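Local coordinates for mandelate racemase/muconate lactonizing enzyme family protein (Bradyrhizobium sp. ORS 278, PDB 3TOY) that belongs to the mandelate racemase/muconate lactonizing enzyme family of the enolase superfamily and binds a calcium ion through three acidic side chains, at residues T69-L74 with L138-G143; V102-M107 with G300-L305; A126-D131 with W273-G278. One frame throughout, in Å; residues are numbered along the deposited sequence.

Interaction 1 (T69-L74 with L138-G143); sequences TGHSYL and LGQLAG
Gln140, on the last turn of helix 122-142, reaches over to the first residues of strand 69-75 and meets the backbone of Thr69 directly through NE2 and through a water at OE1. The direct hydrogen bond runs from Gln140 NE2 to Thr69 O, 2.8 Å long but bent, with an angle of 139° at the hydrogen. NE2 stands above the carbonyl plane of Thr69, and Thr69 O lies out of the Gln140 amide plane, so the bond is short but poorly aligned. The same NE2 gives a hydrogen bond to Asp136 OD2, one turn back on the helix, and Asp136 OD2 accepts from the backbone N of His71.

The water donates to Gln140 OE1 at 2.7 Å and accepts from Thr69 N at 2.8 Å, closing a ring in which one primary amide serves the N-H and the C=O of a single strand residue.

Van der Waals contact is slight. Gln140 NE2 lies 3.9 Å from Gly70 CA and 3.7 Å from His71 CD2, and the imidazole and amide planes are only 15° apart. With CG anti to its carbonyl carbon (chi1 -53°), the His71 ring folds back over Thr69 O, which lies 3.1 Å above one ring face near the rim. Asp61 holds His71 ND1, and Trp372 meets the ring.

Strand 69-75 is one of the two outermost strands, within this chain, of the antiparallel sheet in the N-terminal domain, bonded to strand 50-64, while Gly143 ends the helix in a Schellman motif. With just 97 Å² buried, the join between helix end and edge strand rests on polar bonds more than on apolar packing, and the two bonds of NE2 together with the water at OE1 probably fix the rotation of the amide.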
ATOM      1  N   THR A  69     -52.300  -2.364  11.072  1.00 35.28           N
ATOM      2  CA  THR A  69     -51.673  -1.302  10.308  1.00 37.86           C
ATOM      3  C   THR A  69     -50.285  -0.987  10.882  1.00 36.65           C
ATOM      4  O   THR A  69     -50.160  -0.586  12.045  1.00 37.34           O
ATOM      5  CB  THR A  69     -52.555  -0.043  10.265  1.00 39.59           C
ATOM      6  OG1 THR A  69     -53.776  -0.361   9.582  1.00 43.65           O
ATOM      7  CG2 THR A  69     -51.864   1.095   9.517  1.00 33.98           C
ATOM      8  N   GLY A  70     -49.253  -1.191  10.058  1.00 36.75           N
ATOM      9  CA  GLY A  70     -47.873  -0.878  10.459  1.00 32.19           C
ATOM     10  C   GLY A  70     -47.649   0.620  10.466  1.00 28.79           C
ATOM     11  O   GLY A  70     -48.162   1.340   9.607  1.00 34.85           O
ATOM     12  N   HIS A  71     -46.871   1.100  11.429  1.00 30.16           N
ATOM     13  CA  HIS A  71     -46.595   2.507  11.542  1.00 27.89           C
ATOM     14  C   HIS A  71     -45.078   2.741  11.578  1.00 32.38           C
ATOM     15  O   HIS A  71     -44.333   1.907  12.081  1.00 34.11           O
ATOM     16  CB  HIS A  71     -47.148   3.063  12.855  1.00 33.42           C
ATOM     17  CG  HIS A  71     -48.599   2.764  13.091  1.00 41.65           C
ATOM     18  ND1 HIS A  71     -49.613   3.415  12.418  1.00 48.73           N
ATOM     19  CD2 HIS A  71     -49.203   1.905  13.945  1.00 50.22           C
ATOM     20  CE1 HIS A  71     -50.779   2.960  12.842  1.00 51.75           C
ATOM     21  NE2 HIS A  71     -50.559   2.045  13.768  1.00 51.68           N
ATOM     22  N   SER A  72     -44.661   3.903  11.096  1.00 34.27           N
ATOM     23  CA  SER A  72     -43.300   4.390  11.300  1.00 31.70           C
ATOM     24  C   SER A  72     -43.349   5.881  11.063  1.00 33.59           C
ATOM     25  O   SER A  72     -44.356   6.394  10.570  1.00 35.08           O
ATOM     26  CB  SER A  72     -42.359   3.723  10.290  1.00 30.40           C
ATOM     27  OG  SER A  72     -42.591   4.250   8.997  1.00 32.59           O
ATOM     28  N   TYR A  73     -42.301   6.605  11.433  1.00 28.37           N
ATOM     29  CA  TYR A  73     -42.227   8.013  11.035  1.00 27.80           C
ATOM     30  C   TYR A  73     -40.820   8.403  10.562  1.00 33.32           C
ATOM     31  O   TYR A  73     -39.806   7.737  10.898  1.00 34.93           O
ATOM     32  CB  TYR A  73     -42.667   8.961  12.178  1.00 30.34           C
ATOM     33  CG  TYR A  73     -41.647   9.086  13.297  1.00 31.35           C
ATOM     34  CD1 TYR A  73     -40.661  10.078  13.261  1.00 31.82           C
ATOM     35  CD2 TYR A  73     -41.660   8.210  14.373  1.00 30.64           C
ATOM     36  CE1 TYR A  73     -39.703  10.183  14.278  1.00 28.28           C
ATOM     37  CE2 TYR A  73     -40.723   8.306  15.387  1.00 30.62           C
ATOM     38  CZ  TYR A  73     -39.743   9.288  15.325  1.00 32.30           C
ATOM     39  OH  TYR A  73     -38.825   9.382  16.332  1.00 29.45           O
ATOM     40  N   LEU A  74     -40.786   9.469   9.776  1.00 29.52           N
ATOM     41  CA  LEU A  74     -39.566  10.104   9.306  1.00 30.28           C
ATOM     42  C   LEU A  74     -39.456  11.495   9.904  1.00 38.58           C
ATOM     43  O   LEU A  74     -40.458  12.224   9.967  1.00 32.91           O
ATOM     44  CB  LEU A  74     -39.616  10.238   7.792  1.00 24.49           C
ATOM     45  CG  LEU A  74     -39.807   8.945   7.009  1.00 27.73           C
ATOM     46  CD1 LEU A  74     -39.973   9.278   5.530  1.00 31.08           C
ATOM     47  CD2 LEU A  74     -38.637   7.990   7.221  1.00 29.77           C
ATOM     48  N   LEU A 138     -45.309  -6.643  11.183  1.00 33.31           N
ATOM     49  CA  LEU A 138     -44.997  -8.026  11.517  1.00 31.61           C
ATOM     50  C   LEU A 138     -45.007  -8.218  13.034  1.00 33.14           C
ATOM     51  O   LEU A 138     -45.494  -9.233  13.549  1.00 34.47           O
ATOM     52  CB  LEU A 138     -43.640  -8.440  10.937  1.00 35.54           C
ATOM     53  CG  LEU A 138     -43.540  -8.751   9.444  1.00 38.54           C
ATOM     54  CD1 LEU A 138     -42.081  -9.105   9.106  1.00 34.69           C
ATOM     55  CD2 LEU A 138     -44.486  -9.870   9.010  1.00 42.85           C
ATOM     56  N   GLY A 139     -44.460  -7.246  13.753  1.00 31.61           N
ATOM     57  CA  GLY A 139     -44.422  -7.326  15.205  1.00 31.69           C
ATOM     58  C   GLY A 139     -45.836  -7.279  15.788  1.00 35.00           C
ATOM     59  O   GLY A 139     -46.179  -8.058  16.672  1.00 35.35           O
ATOM     60  N   GLN A 140     -46.646  -6.352  15.300  1.00 32.55           N
ATOM     61  CA  GLN A 140     -48.033  -6.245  15.765  1.00 35.97           C
ATOM     62  C   GLN A 140     -48.761  -7.548  15.496  1.00 38.53           C
ATOM     63  O   GLN A 140     -49.474  -8.047  16.361  1.00 41.24           O
ATOM     64  CB  GLN A 140     -48.765  -5.105  15.072  1.00 33.59           C
ATOM     65  CG  GLN A 140     -48.394  -3.707  15.560  1.00 35.40           C
ATOM     66  CD  GLN A 140     -49.315  -2.641  14.991  1.00 45.81           C
ATOM     67  OE1 GLN A 140     -50.515  -2.627  15.265  1.00 44.07           O
ATOM     68  NE2 GLN A 140     -48.760  -1.748  14.194  1.00 35.52           N
ATOM     69  N   LEU A 141     -48.577  -8.100  14.302  1.00 35.91           N
ATOM     70  CA  LEU A 141     -49.253  -9.338  13.935  1.00 40.10           C
ATOM     71  C   LEU A 141     -48.835 -10.500  14.817  1.00 47.54           C
ATOM     72  O   LEU A 141     -49.625 -11.416  15.048  1.00 40.27           O
ATOM     73  CB  LEU A 141     -49.043  -9.674  12.457  1.00 37.47           C
ATOM     74  CG  LEU A 141     -49.785  -8.793  11.456  1.00 37.86           C
ATOM     75  CD1 LEU A 141     -49.134  -8.860  10.096  1.00 38.93           C
ATOM     76  CD2 LEU A 141     -51.255  -9.260  11.368  1.00 35.35           C
ATOM     77  N   ALA A 142     -47.599 -10.465  15.316  1.00 41.90           N
ATOM     78  CA  ALA A 142     -47.123 -11.497  16.239  1.00 38.07           C
ATOM     79  C   ALA A 142     -47.411 -11.152  17.699  1.00 33.55           C
ATOM     80  O   ALA A 142     -47.239 -11.982  18.575  1.00 41.05           O
ATOM     81  CB  ALA A 142     -45.606 -11.735  16.045  1.00 40.72           C
ATOM     82  N   GLY A 143     -47.812  -9.920  17.965  1.00 34.97           N
ATOM     83  CA  GLY A 143     -47.988  -9.457  19.341  1.00 37.46           C
ATOM     84  C   GLY A 143     -46.673  -9.384  20.103  1.00 45.57           C
ATOM     85  O   GLY A 143     -46.628  -9.623  21.317  1.00 39.73           O
TER
HETATM   86  O   HOH W   1     -52.663  -1.976  13.856  1.00 36.52           O

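Interaction 2 (V102-M107 with G300-L305); sequences VPVDLM and GITGWL. With P4C (O-acetaldehydyl-hexaethylene glycol), chain H.
Thr302 meets Pro103, Val104 and Met107 across the contact, its two branches dividing the work. OG1 lies 3.8 Å from Pro103 CB, while CG2 comes within 4.4 Å of both Val104 CG2 and Met107 CB. The methyl stands anti to the backbone N and the hydroxyl anti to the carbonyl carbon (chi1 -63°), which turns the hydroxyl to Pro103 and the methyl toward Val104 and Met107. No hydrogen bond joins the two segments; OG1 is instead bonded to Asp131 OD1 and Trp135 NE1 of helix 122-142, which probably set the orientation of its side chain.

The segments 103-107 and 300-305 cross almost perpendicularly (-93°), their axes 9.9 Å apart at closest approach. Helix 103-113 belongs to the N-terminal capping domain of this family and helix 300-314 to the barrel-like C-terminal domain, so the contact is a seam between domains.

Farther out, Val102 sits at the N-cap of the first helix, and Pro103 rests on Trp135 and Leu138. Asp105 OD2 is hydrogen-bonded to Ser153 OG of a neighbouring subunit, where Val333 packs on Val104. On the barrel side, Leu305 lines a pocket holding o-acetaldehydyl-hexaethylene glycol: its CD1 is 3.6 Å from ligand C9, and its carbonyl oxygen accepts a weak bond of 3.3 Å from ligand O1.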
ATOM      1  N   VAL A 102     -43.272  -9.050   3.322  1.00 32.42           N
ATOM      2  CA  VAL A 102     -42.017  -9.786   3.454  1.00 29.59           C
ATOM      3  C   VAL A 102     -40.916  -8.743   3.277  1.00 28.61           C
ATOM      4  O   VAL A 102     -40.575  -8.416   2.163  1.00 27.46           O
ATOM      5  CB  VAL A 102     -41.892 -10.891   2.381  1.00 32.96           C
ATOM      6  CG1 VAL A 102     -40.572 -11.625   2.517  1.00 25.78           C
ATOM      7  CG2 VAL A 102     -43.062 -11.915   2.508  1.00 32.84           C
ATOM      8  N   PRO A 103     -40.402  -8.190   4.391  1.00 28.00           N
ATOM      9  CA  PRO A 103     -39.498  -7.023   4.346  1.00 31.55           C
ATOM     10  C   PRO A 103     -38.301  -7.183   3.405  1.00 28.05           C
ATOM     11  O   PRO A 103     -38.007  -6.281   2.631  1.00 26.55           O
ATOM     12  CB  PRO A 103     -39.051  -6.883   5.801  1.00 29.26           C
ATOM     13  CG  PRO A 103     -40.290  -7.355   6.582  1.00 29.91           C
ATOM     14  CD  PRO A 103     -40.765  -8.543   5.780  1.00 27.65           C
ATOM     15  N   VAL A 104     -37.616  -8.311   3.479  1.00 31.97           N
ATOM     16  CA  VAL A 104     -36.427  -8.528   2.647  1.00 33.84           C
ATOM     17  C   VAL A 104     -36.782  -8.510   1.164  1.00 33.23           C
ATOM     18  O   VAL A 104     -36.086  -7.902   0.337  1.00 30.15           O
ATOM     19  CB  VAL A 104     -35.740  -9.852   3.032  1.00 29.81           C
ATOM     20  CG1 VAL A 104     -34.626 -10.226   2.032  1.00 33.87           C
ATOM     21  CG2 VAL A 104     -35.225  -9.738   4.461  1.00 28.44           C
ATOM     22  N   ASP A 105     -37.874  -9.182   0.822  1.00 27.87           N
ATOM     23  CA  ASP A 105     -38.325  -9.216  -0.565  1.00 27.90           C
ATOM     24  C   ASP A 105     -38.815  -7.863  -1.056  1.00 24.42           C
ATOM     25  O   ASP A 105     -38.605  -7.510  -2.230  1.00 30.80           O
ATOM     26  CB  ASP A 105     -39.459 -10.233  -0.727  1.00 28.32           C
ATOM     27  CG  ASP A 105     -39.018 -11.639  -0.483  1.00 40.83           C
ATOM     28  OD1 ASP A 105     -37.801 -11.907  -0.271  1.00 39.76           O
ATOM     29  OD2 ASP A 105     -39.915 -12.496  -0.511  1.00 30.93           O
ATOM     30  N   LEU A 106     -39.510  -7.119  -0.188  1.00 29.85           N
ATOM     31  CA  LEU A 106     -39.995  -5.778  -0.536  1.00 25.78           C
ATOM     32  C   LEU A 106     -38.823  -4.812  -0.735  1.00 29.24           C
ATOM     33  O   LEU A 106     -38.837  -3.950  -1.621  1.00 30.74           O
ATOM     34  CB  LEU A 106     -40.953  -5.242   0.545  1.00 28.78           C
ATOM     35  CG  LEU A 106     -42.299  -6.006   0.629  1.00 28.47           C
ATOM     36  CD1 LEU A 106     -43.019  -5.716   1.957  1.00 30.87           C
ATOM     37  CD2 LEU A 106     -43.182  -5.699  -0.580  1.00 30.32           C
ATOM     38  N   MET A 107     -37.806  -4.951   0.099  1.00 28.96           N
ATOM     39  CA  MET A 107     -36.631  -4.089  -0.048  1.00 27.62           C
ATOM     40  C   MET A 107     -35.954  -4.377  -1.384  1.00 25.93           C
ATOM     41  O   MET A 107     -35.550  -3.467  -2.094  1.00 29.54           O
ATOM     42  CB  MET A 107     -35.649  -4.320   1.110  1.00 29.97           C
ATOM     43  CG  MET A 107     -34.375  -3.449   1.004  1.00 28.05           C
ATOM     44  SD  MET A 107     -34.725  -1.689   1.060  1.00 30.71           S
ATOM     45  CE  MET A 107     -35.501  -1.499   2.685  1.00 31.40           C
ATOM     46  N   GLY A 300     -33.853   1.356   6.691  1.00 27.55           N
ATOM     47  CA  GLY A 300     -34.744   0.877   7.747  1.00 26.26           C
ATOM     48  C   GLY A 300     -34.111  -0.220   8.573  1.00 32.49           C
ATOM     49  O   GLY A 300     -32.885  -0.315   8.672  1.00 25.51           O
ATOM     50  N   ILE A 301     -34.955  -1.046   9.182  1.00 27.30           N
ATOM     51  CA  ILE A 301     -34.516  -2.181   9.965  1.00 25.89           C
ATOM     52  C   ILE A 301     -33.684  -3.138   9.114  1.00 29.24           C
ATOM     53  O   ILE A 301     -32.631  -3.630   9.561  1.00 28.06           O
ATOM     54  CB  ILE A 301     -35.731  -2.953  10.534  1.00 25.43           C
ATOM     55  CG1 ILE A 301     -36.622  -2.023  11.389  1.00 31.27           C
ATOM     56  CG2 ILE A 301     -35.290  -4.164  11.304  1.00 24.32           C
ATOM     57  CD1 ILE A 301     -35.901  -1.240  12.403  1.00 38.99           C
ATOM     58  N   THR A 302     -34.161  -3.415   7.897  1.00 22.10           N
ATOM     59  CA  THR A 302     -33.546  -4.397   7.039  1.00 22.39           C
ATOM     60  C   THR A 302     -32.087  -3.964   6.698  1.00 24.87           C
ATOM     61  O   THR A 302     -31.150  -4.773   6.802  1.00 26.67           O
ATOM     62  CB  THR A 302     -34.381  -4.597   5.751  1.00 29.39           C
ATOM     63  OG1 THR A 302     -35.677  -5.126   6.121  1.00 28.85           O
ATOM     64  CG2 THR A 302     -33.700  -5.602   4.805  1.00 24.83           C
ATOM     65  N   GLY A 303     -31.940  -2.704   6.312  1.00 23.24           N
ATOM     66  CA  GLY A 303     -30.615  -2.109   5.998  1.00 23.44           C
ATOM     67  C   GLY A 303     -29.719  -2.046   7.246  1.00 25.54           C
ATOM     68  O   GLY A 303     -28.508  -2.362   7.183  1.00 23.65           O
ATOM     69  N   TRP A 304     -30.294  -1.661   8.383  1.00 23.49           N
ATOM     70  CA  TRP A 304     -29.546  -1.605   9.656  1.00 25.02           C
ATOM     71  C   TRP A 304     -28.871  -2.923   9.976  1.00 25.35           C
ATOM     72  O   TRP A 304     -27.678  -2.952  10.363  1.00 22.74           O
ATOM     73  CB  TRP A 304     -30.473  -1.218  10.820  1.00 23.68           C
ATOM     74  CG  TRP A 304     -29.798  -1.193  12.147  1.00 21.28           C
ATOM     75  CD1 TRP A 304     -29.416  -2.256  12.877  1.00 22.58           C
ATOM     76  CD2 TRP A 304     -29.409  -0.031  12.887  1.00 24.76           C
ATOM     77  NE1 TRP A 304     -28.805  -1.845  14.036  1.00 26.72           N
ATOM     78  CE2 TRP A 304     -28.780  -0.479  14.060  1.00 24.46           C
ATOM     79  CE3 TRP A 304     -29.508   1.342  12.655  1.00 24.96           C
ATOM     80  CZ2 TRP A 304     -28.270   0.388  15.013  1.00 22.18           C
ATOM     81  CZ3 TRP A 304     -28.994   2.204  13.596  1.00 26.58           C
ATOM     82  CH2 TRP A 304     -28.399   1.725  14.771  1.00 25.42           C
ATOM     83  N   LEU A 305     -29.620  -4.025   9.845  1.00 23.56           N
ATOM     84  CA  LEU A 305     -29.076  -5.342  10.185  1.00 26.00           C
ATOM     85  C   LEU A 305     -27.867  -5.730   9.312  1.00 23.89           C
ATOM     86  O   LEU A 305     -26.913  -6.368   9.795  1.00 25.85           O
ATOM     87  CB  LEU A 305     -30.169  -6.424  10.125  1.00 22.45           C
ATOM     88  CG  LEU A 305     -31.286  -6.252  11.163  1.00 26.91           C
ATOM     89  CD1 LEU A 305     -32.444  -7.208  10.836  1.00 34.23           C
ATOM     90  CD2 LEU A 305     -30.814  -6.446  12.613  1.00 27.75           C
TER
HETATM   91  O1  P4C H 364     -26.373  -9.106  11.591  1.00 56.69           O
HETATM   92  C2  P4C H 364     -27.388  -8.394  12.316  1.00 51.92           C
HETATM   93  C3  P4C H 364     -27.926  -9.230  13.475  1.00 53.42           C
HETATM   94  O4  P4C H 364     -29.030 -10.034  13.043  1.00 54.66           O
HETATM   95  C5  P4C H 364     -30.024 -10.186  14.071  1.00 57.00           C
HETATM   96  C6  P4C H 364     -31.123 -11.166  13.664  1.00 44.51           C
HETATM   97  O7  P4C H 364     -32.000 -10.567  12.712  1.00 57.08           O
HETATM   98  C8  P4C H 364     -32.780 -11.480  11.932  1.00 43.06           C
HETATM   99  C9  P4C H 364     -33.358 -10.712  10.743  1.00 45.45           C
HETATM  100  O10 P4C H 364     -32.725 -11.139   9.531  1.00 58.09           O
HETATM  101  C11 P4C H 364     -32.839 -10.196   8.465  1.00 53.54           C
HETATM  102  C12 P4C H 364     -31.911 -10.614   7.325  1.00 59.08           C
HETATM  103  O13 P4C H 364     -30.546 -10.302   7.628  1.00 49.44           O
HETATM  104  C14 P4C H 364     -29.711 -10.407   6.468  1.00 49.63           C
HETATM  105  C15 P4C H 364     -28.243 -10.321   6.880  1.00 58.50           C
HETATM  106  O16 P4C H 364     -27.826  -8.954   6.919  1.00 50.93           O

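Interaction 3 (A126-D131 with W273-G278); sequences AVSGLD and WWFPRG
Ser128 OG is gripped by its own helix and by the loop before helix 300-314: Gly124 O, one turn back, is its main partner, and Gly299 N and Met296 O add weak hydrogen bonds. The same oxygen lies 4.2 Å from Phe275 CZ, an oblique approach with no polar bond across the contact. Val127 supplies the apolar half. Its CG1, anti to the backbone N (chi1 168°), comes to the edge of the phenyl ring near its plane, 4.2 Å from Phe275 CZ, and the two side chains cross at about a right angle. The CZ end of the ring thus meets two successive residues of one helix. Trp119 stacks on the ring, and the Phe275 backbone is hydrogen-bonded to Lys297. All three touching residues are buried, although they cover only 88 Å² between the segments. Helix 122-142 of the N-terminal domain here faces the beginning of helix 275-285, which follows strand 267-269 of the C-terminal barrel, while Met107 and Met110 of helix 103-113 pack on Val127.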
ATOM      1  N   ALA A 126     -38.175   7.606   2.063  1.00 28.87           N
ATOM      2  CA  ALA A 126     -39.460   6.925   1.802  1.00 27.41           C
ATOM      3  C   ALA A 126     -39.322   5.425   1.922  1.00 29.42           C
ATOM      4  O   ALA A 126     -40.074   4.781   2.640  1.00 29.36           O
ATOM      5  CB  ALA A 126     -39.966   7.282   0.423  1.00 30.51           C
ATOM      6  N   VAL A 127     -38.356   4.869   1.191  1.00 29.65           N
ATOM      7  CA  VAL A 127     -38.061   3.438   1.215  1.00 27.31           C
ATOM      8  C   VAL A 127     -37.772   2.910   2.630  1.00 30.32           C
ATOM      9  O   VAL A 127     -38.289   1.859   3.039  1.00 27.25           O
ATOM     10  CB  VAL A 127     -36.874   3.118   0.252  1.00 25.24           C
ATOM     11  CG1 VAL A 127     -36.360   1.701   0.472  1.00 28.18           C
ATOM     12  CG2 VAL A 127     -37.318   3.316  -1.195  1.00 27.60           C
ATOM     13  N   SER A 128     -36.960   3.647   3.379  1.00 27.32           N
ATOM     14  CA  SER A 128     -36.573   3.186   4.715  1.00 23.66           C
ATOM     15  C   SER A 128     -37.778   3.312   5.639  1.00 25.75           C
ATOM     16  O   SER A 128     -37.963   2.493   6.522  1.00 28.24           O
ATOM     17  CB  SER A 128     -35.418   4.021   5.263  1.00 24.13           C
ATOM     18  OG  SER A 128     -34.285   3.927   4.376  1.00 26.01           O
ATOM     19  N   GLY A 129     -38.582   4.352   5.415  1.00 28.19           N
ATOM     20  CA  GLY A 129     -39.780   4.570   6.239  1.00 30.83           C
ATOM     21  C   GLY A 129     -40.744   3.410   6.057  1.00 29.59           C
ATOM     22  O   GLY A 129     -41.310   2.921   7.034  1.00 30.75           O
ATOM     23  N   LEU A 130     -40.921   2.977   4.812  1.00 28.42           N
ATOM     24  CA  LEU A 130     -41.770   1.828   4.499  1.00 27.25           C
ATOM     25  C   LEU A 130     -41.249   0.568   5.157  1.00 31.40           C
ATOM     26  O   LEU A 130     -41.996  -0.193   5.773  1.00 29.27           O
ATOM     27  CB  LEU A 130     -41.921   1.631   2.977  1.00 24.86           C
ATOM     28  CG  LEU A 130     -42.783   2.699   2.288  1.00 32.28           C
ATOM     29  CD1 LEU A 130     -42.605   2.769   0.788  1.00 33.98           C
ATOM     30  CD2 LEU A 130     -44.279   2.493   2.660  1.00 32.18           C
ATOM     31  N   ASP A 131     -39.946   0.333   5.038  1.00 27.46           N
ATOM     32  CA  ASP A 131     -39.367  -0.845   5.662  1.00 29.16           C
ATOM     33  C   ASP A 131     -39.661  -0.912   7.164  1.00 25.37           C
ATOM     34  O   ASP A 131     -40.008  -1.975   7.691  1.00 29.76           O
ATOM     35  CB  ASP A 131     -37.839  -0.906   5.404  1.00 23.94           C
ATOM     36  CG  ASP A 131     -37.216  -2.151   6.001  1.00 24.52           C
ATOM     37  OD1 ASP A 131     -37.231  -3.213   5.337  1.00 29.72           O
ATOM     38  OD2 ASP A 131     -36.731  -2.064   7.149  1.00 26.40           O
ATOM     39  N   TRP A 273     -25.235   8.854   5.634  1.00 21.81           N
ATOM     40  CA  TRP A 273     -24.848   7.928   4.581  1.00 23.18           C
ATOM     41  C   TRP A 273     -26.022   7.037   4.164  1.00 24.66           C
ATOM     42  O   TRP A 273     -26.934   6.739   4.964  1.00 27.44           O
ATOM     43  CB  TRP A 273     -23.635   7.072   4.987  1.00 25.76           C
ATOM     44  CG  TRP A 273     -22.423   7.894   5.349  1.00 24.01           C
ATOM     45  CD1 TRP A 273     -22.127   9.149   4.900  1.00 22.42           C
ATOM     46  CD2 TRP A 273     -21.330   7.502   6.197  1.00 22.06           C
ATOM     47  NE1 TRP A 273     -20.927   9.574   5.446  1.00 22.87           N
ATOM     48  CE2 TRP A 273     -20.420   8.577   6.232  1.00 21.91           C
ATOM     49  CE3 TRP A 273     -21.033   6.342   6.933  1.00 23.54           C
ATOM     50  CZ2 TRP A 273     -19.249   8.549   6.994  1.00 22.53           C
ATOM     51  CZ3 TRP A 273     -19.843   6.313   7.706  1.00 22.17           C
ATOM     52  CH2 TRP A 273     -18.984   7.406   7.721  1.00 22.28           C
ATOM     53  N   TRP A 274     -25.993   6.612   2.914  1.00 24.51           N
ATOM     54  CA  TRP A 274     -27.153   5.950   2.287  1.00 25.68           C
ATOM     55  C   TRP A 274     -26.970   4.446   2.149  1.00 27.19           C
ATOM     56  O   TRP A 274     -26.118   4.002   1.379  1.00 25.05           O
ATOM     57  CB  TRP A 274     -27.428   6.585   0.897  1.00 24.22           C
ATOM     58  CG  TRP A 274     -27.794   8.029   1.021  1.00 24.88           C
ATOM     59  CD1 TRP A 274     -27.008   9.108   0.763  1.00 23.32           C
ATOM     60  CD2 TRP A 274     -29.056   8.546   1.502  1.00 23.74           C
ATOM     61  NE1 TRP A 274     -27.700  10.275   1.057  1.00 24.13           N
ATOM     62  CE2 TRP A 274     -28.965   9.947   1.489  1.00 23.85           C
ATOM     63  CE3 TRP A 274     -30.249   7.943   1.937  1.00 27.41           C
ATOM     64  CZ2 TRP A 274     -30.018  10.774   1.909  1.00 27.81           C
ATOM     65  CZ3 TRP A 274     -31.315   8.766   2.348  1.00 24.95           C
ATOM     66  CH2 TRP A 274     -31.185  10.161   2.323  1.00 22.57           C
ATOM     67  N   PHE A 275     -27.798   3.679   2.865  1.00 23.43           N
ATOM     68  CA  PHE A 275     -27.951   2.237   2.664  1.00 21.36           C
ATOM     69  C   PHE A 275     -26.703   1.432   3.002  1.00 22.18           C
ATOM     70  O   PHE A 275     -25.655   2.014   3.303  1.00 25.65           O
ATOM     71  CB  PHE A 275     -28.429   1.927   1.241  1.00 24.26           C
ATOM     72  CG  PHE A 275     -29.848   2.369   1.004  1.00 27.51           C
ATOM     73  CD1 PHE A 275     -30.899   1.573   1.412  1.00 31.43           C
ATOM     74  CD2 PHE A 275     -30.105   3.608   0.425  1.00 24.33           C
ATOM     75  CE1 PHE A 275     -32.231   1.987   1.219  1.00 24.27           C
ATOM     76  CE2 PHE A 275     -31.408   4.043   0.231  1.00 26.75           C
ATOM     77  CZ  PHE A 275     -32.469   3.227   0.633  1.00 25.62           C
ATOM     78  N   PRO A 276     -26.832   0.098   2.999  1.00 22.67           N
ATOM     79  CA  PRO A 276     -25.654  -0.685   3.380  1.00 23.77           C
ATOM     80  C   PRO A 276     -24.445  -0.371   2.507  1.00 23.16           C
ATOM     81  O   PRO A 276     -23.303  -0.358   3.014  1.00 23.63           O
ATOM     82  CB  PRO A 276     -26.127  -2.128   3.204  1.00 24.00           C
ATOM     83  CG  PRO A 276     -27.611  -2.029   3.681  1.00 25.19           C
ATOM     84  CD  PRO A 276     -28.073  -0.718   3.045  1.00 20.99           C
ATOM     85  N   ARG A 277     -24.659  -0.090   1.228  1.00 22.88           N
ATOM     86  CA  ARG A 277     -23.487   0.195   0.357  1.00 19.55           C
ATOM     87  C   ARG A 277     -22.783   1.472   0.753  1.00 26.09           C
ATOM     88  O   ARG A 277     -21.555   1.550   0.686  1.00 23.31           O
ATOM     89  CB  ARG A 277     -23.850   0.233  -1.129  1.00 20.85           C
ATOM     90  CG  ARG A 277     -22.635   0.576  -2.070  1.00 21.05           C
ATOM     91  CD  ARG A 277     -21.578  -0.539  -2.023  1.00 20.87           C
ATOM     92  NE  ARG A 277     -22.180  -1.814  -2.389  1.00 27.77           N
ATOM     93  CZ  ARG A 277     -21.724  -3.012  -2.009  1.00 37.15           C
ATOM     94  NH1 ARG A 277     -20.617  -3.110  -1.291  1.00 32.45           N
ATOM     95  NH2 ARG A 277     -22.369  -4.113  -2.373  1.00 39.91           N
ATOM     96  N   GLY A 278     -23.548   2.487   1.154  1.00 23.47           N
ATOM     97  CA  GLY A 278     -22.960   3.753   1.600  1.00 23.49           C
ATOM     98  C   GLY A 278     -22.045   3.527   2.791  1.00 26.31           C
ATOM     99  O   GLY A 278     -20.983   4.148   2.898  1.00 24.01           O
TER

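Helix 122-142 ties the three contacts together, supplying a segment to interactions 1 and 3 and touching both sides of interaction 2. Interactions 2 and 3 are the closest, with centres 9 Å apart: Asp131 OD2 comes within 2.9 Å of Ile301 N. Interaction 1 joins interaction 3 through Ser72 OG and Gly129 O, 2.7 Å apart, and meets interaction 2 where Leu138 CD1 packs 3.6 Å from Pro103 CG. Interaction 1 lies within the N-terminal domain, whereas the other two bind it to the C-terminal barrel. Leu305 brings interaction 2 to a bound o-acetaldehydyl-hexaethylene glycol; the side chain of Phe275 stays about 12 Å from a bound molecule of it.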